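Local structure of hydrolase, haloacid dehalogenase-like family (Pseudomonas syringae pv. tomato, 3S6J) at residues I10-G15 with I170-W175. The protein probably acts as a metal-dependent phosphatase of the haloacid dehalogenase (HAD) family, perhaps on sugar phosphates, and binds calcium. Numbering follows the deposited sequence.
Sequences IFDLDG and IGDAIW. With CA (calcium ion), chain M.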
ATOM      1  N   ILE E  10      -9.665 -11.679  18.845  1.00 36.70           N
ATOM      2  CA  ILE E  10      -8.408 -12.123  18.247  1.00 36.82           C
ATOM      3  C   ILE E  10      -7.854 -11.038  17.325  1.00 36.00           C
ATOM      4  O   ILE E  10      -8.431 -10.746  16.278  1.00 34.90           O
ATOM      5  CB  ILE E  10      -8.569 -13.434  17.470  1.00 31.91           C
ATOM      6  CG1 ILE E  10      -9.210 -14.501  18.362  1.00 32.84           C
ATOM      7  CG2 ILE E  10      -7.222 -13.889  16.990  1.00 35.31           C
ATOM      8  CD1 ILE E  10      -9.619 -15.776  17.634  1.00 32.54           C
ATOM      9  N   PHE E  11      -6.743 -10.435  17.735  1.00 34.58           N
ATOM     10  CA  PHE E  11      -6.173  -9.315  17.009  1.00 33.43           C
ATOM     11  C   PHE E  11      -4.995  -9.768  16.150  1.00 34.64           C
ATOM     12  O   PHE E  11      -4.115 -10.499  16.616  1.00 36.11           O
ATOM     13  CB  PHE E  11      -5.654  -8.260  17.981  1.00 34.18           C
ATOM     14  CG  PHE E  11      -6.724  -7.448  18.659  1.00 33.64           C
ATOM     15  CD1 PHE E  11      -7.233  -6.311  18.058  1.00 32.96           C
ATOM     16  CD2 PHE E  11      -7.180  -7.793  19.916  1.00 34.82           C
ATOM     17  CE1 PHE E  11      -8.191  -5.545  18.702  1.00 34.97           C
ATOM     18  CE2 PHE E  11      -8.142  -7.036  20.560  1.00 35.16           C
ATOM     19  CZ  PHE E  11      -8.656  -5.918  19.953  1.00 34.27           C
ATOM     20  N   ASP E  12      -4.977  -9.340  14.896  1.00 30.43           N
ATOM     21  CA  ASP E  12      -3.745  -9.390  14.132  1.00 33.33           C
ATOM     22  C   ASP E  12      -2.811  -8.306  14.712  1.00 33.24           C
ATOM     23  O   ASP E  12      -3.257  -7.464  15.501  1.00 32.01           O
ATOM     24  CB  ASP E  12      -4.029  -9.148  12.657  1.00 30.76           C
ATOM     25  CG  ASP E  12      -2.770  -8.912  11.865  1.00 32.67           C
ATOM     26  OD1 ASP E  12      -1.978  -9.858  11.720  1.00 31.93           O
ATOM     27  OD2 ASP E  12      -2.573  -7.773  11.398  1.00 32.30           O
ATOM     28  N   LEU E  13      -1.529  -8.318  14.345  1.00 32.66           N
ATOM     29  CA  LEU E  13      -0.584  -7.374  14.956  1.00 31.33           C
ATOM     30  C   LEU E  13      -0.060  -6.324  13.976  1.00 31.53           C
ATOM     31  O   LEU E  13      -0.452  -5.156  14.013  1.00 34.18           O
ATOM     32  CB  LEU E  13       0.571  -8.138  15.604  1.00 31.66           C
ATOM     33  CG  LEU E  13       1.645  -7.357  16.374  1.00 33.84           C
ATOM     34  CD1 LEU E  13       1.038  -6.367  17.389  1.00 32.42           C
ATOM     35  CD2 LEU E  13       2.596  -8.343  17.068  1.00 35.78           C
ATOM     36  N   ASP E  14       0.833  -6.762  13.106  1.00 32.79           N
ATOM     37  CA  ASP E  14       1.440  -5.934  12.080  1.00 33.64           C
ATOM     38  C   ASP E  14       0.363  -5.349  11.138  1.00 33.26           C
ATOM     39  O   ASP E  14      -0.247  -6.076  10.371  1.00 31.08           O
ATOM     40  CB  ASP E  14       2.468  -6.827  11.362  1.00 33.23           C
ATOM     41  CG  ASP E  14       2.888  -6.309  10.006  1.00 34.25           C
ATOM     42  OD1 ASP E  14       2.810  -7.100   9.041  1.00 37.14           O
ATOM     43  OD2 ASP E  14       3.331  -5.147   9.895  1.00 35.94           O
ATOM     44  N   GLY E  15       0.103  -4.042  11.233  1.00 32.20           N
ATOM     45  CA  GLY E  15      -0.846  -3.376  10.352  1.00 28.81           C
ATOM     46  C   GLY E  15      -2.190  -3.159  11.009  1.00 31.31           C
ATOM     47  O   GLY E  15      -3.057  -2.458  10.481  1.00 31.17           O
ATOM     48  N   ILE E 170      -9.972  -9.478  14.362  1.00 30.98           N
ATOM     49  CA  ILE E 170      -9.661  -8.135  13.892  1.00 30.38           C
ATOM     50  C   ILE E 170      -8.348  -8.137  13.128  1.00 30.92           C
ATOM     51  O   ILE E 170      -7.324  -8.559  13.654  1.00 32.52           O
ATOM     52  CB  ILE E 170      -9.621  -7.118  15.046  1.00 32.62           C
ATOM     53  CG1 ILE E 170     -10.954  -7.155  15.804  1.00 33.31           C
ATOM     54  CG2 ILE E 170      -9.320  -5.726  14.507  1.00 27.83           C
ATOM     55  CD1 ILE E 170     -11.172  -6.015  16.721  1.00 35.01           C
ATOM     56  N   GLY E 171      -8.384  -7.677  11.881  1.00 29.31           N
ATOM     57  CA  GLY E 171      -7.241  -7.816  10.987  1.00 31.71           C
ATOM     58  C   GLY E 171      -7.213  -6.726   9.936  1.00 31.17           C
ATOM     59  O   GLY E 171      -8.186  -5.970   9.788  1.00 30.77           O
ATOM     60  N   ASP E 172      -6.101  -6.611   9.222  1.00 27.89           N
ATOM     61  CA  ASP E 172      -5.977  -5.554   8.230  1.00 26.71           C
ATOM     62  C   ASP E 172      -5.796  -6.144   6.852  1.00 28.60           C
ATOM     63  O   ASP E 172      -5.676  -5.406   5.879  1.00 28.78           O
ATOM     64  CB  ASP E 172      -4.758  -4.676   8.520  1.00 28.30           C
ATOM     65  CG  ASP E 172      -3.460  -5.424   8.322  1.00 30.16           C
ATOM     66  OD1 ASP E 172      -3.317  -6.484   8.937  1.00 31.89           O
ATOM     67  OD2 ASP E 172      -2.593  -4.982   7.546  1.00 31.42           O
ATOM     68  N   ALA E 173      -5.748  -7.473   6.760  1.00 27.78           N
ATOM     69  CA  ALA E 173      -5.447  -8.103   5.484  1.00 27.93           C
ATOM     70  C   ALA E 173      -6.524  -9.094   5.018  1.00 30.66           C
ATOM     71  O   ALA E 173      -7.233  -9.717   5.820  1.00 29.54           O
ATOM     72  CB  ALA E 173      -4.058  -8.760   5.533  1.00 27.30           C
ATOM     73  N   ILE E 174      -6.654  -9.195   3.703  1.00 28.81           N
ATOM     74  CA  ILE E 174      -7.450 -10.222   3.054  1.00 30.16           C
ATOM     75  C   ILE E 174      -7.247 -11.540   3.803  1.00 29.72           C
ATOM     76  O   ILE E 174      -8.193 -12.255   4.123  1.00 27.92           O
ATOM     77  CB  ILE E 174      -6.984 -10.336   1.569  1.00 32.59           C
ATOM     78  CG1 ILE E 174      -7.687  -9.272   0.703  1.00 33.11           C
ATOM     79  CG2 ILE E 174      -7.203 -11.714   1.019  1.00 33.41           C
ATOM     80  CD1 ILE E 174      -7.000  -9.070  -0.685  1.00 33.83           C
ATOM     81  N   TRP E 175      -5.990 -11.823   4.127  1.00 29.89           N
ATOM     82  CA  TRP E 175      -5.603 -13.082   4.753  1.00 28.87           C
ATOM     83  C   TRP E 175      -6.186 -13.320   6.134  1.00 26.97           C
ATOM     84  O   TRP E 175      -6.501 -14.448   6.451  1.00 28.24           O
ATOM     85  CB  TRP E 175      -4.076 -13.209   4.739  1.00 31.07           C
ATOM     86  CG  TRP E 175      -3.573 -12.720   3.430  1.00 32.91           C
ATOM     87  CD1 TRP E 175      -2.813 -11.615   3.206  1.00 31.58           C
ATOM     88  CD2 TRP E 175      -3.875 -13.272   2.140  1.00 32.13           C
ATOM     89  NE1 TRP E 175      -2.593 -11.463   1.863  1.00 30.49           N
ATOM     90  CE2 TRP E 175      -3.234 -12.468   1.183  1.00 32.29           C
ATOM     91  CE3 TRP E 175      -4.620 -14.377   1.705  1.00 31.81           C
ATOM     92  CZ2 TRP E 175      -3.304 -12.730  -0.194  1.00 33.00           C
ATOM     93  CZ3 TRP E 175      -4.680 -14.647   0.342  1.00 34.10           C
ATOM     94  CH2 TRP E 175      -4.028 -13.820  -0.592  1.00 33.97           C
TER
HETATM   95 CA    CA M   1      -1.361  -7.860   9.189  1.00 34.38          CA
HETATM   96  O   HOH W   1      -2.416  -9.890   8.388  1.00 28.39           O
HETATM   97  O   HOH W   2       0.827  -9.121   8.836  1.00 32.71           O
HETATM   98  O   HOH W   3      -0.805  -7.065   6.700  1.00 30.50           O
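The metal site of the HAD fold forms where the DxDx(T/V) loop after strand 8-11 meets Asp-172, just beyond the end of strand 167-171. The strands pair in parallel, Phe-11 opposite Ile-170: Ile-170 N donates to Ile-10 O and Asp-12 N to Ile-170 O, both bonds 2.8 Å and nearly straight. On the sheet face carrying Phe-11 and Ile-170 the two side chains lie side by side, pointing the same way, in apolar contact from Ile-170 CD1 to Phe-11 CE1 at 3.6 Å. Past the strand ends the calcium ion joins both segments through Asp-12 OD2 (2.5 Å), Asp-172 OD1 (2.4 Å) and the backbone Asp-14 O (2.4 Å); three waters complete six ligands. Asp-172 CG sits between its own backbone N and carbonyl carbon (chi1 68°), which turns the carboxylate to the ion, its plane only 15° from that of Asp-12. Asp-12 OD2 and Asp-172 OD1 lie 2.9 Å apart, both bound to the ion. Thr-16 OG1 hydrogen-bonds Asp-12 OD2, while Lys-147 forms a salt bridge with Asp-12 OD1. Asp-14 OD1 and Asp-172 OD2 each accept from a bound water, and Ser-20 OG hydrogen-bonds Asp-14 OD2. Strands 110-113 and 186-190 flank this central pair, and helix 96-105 packs on Phe-11.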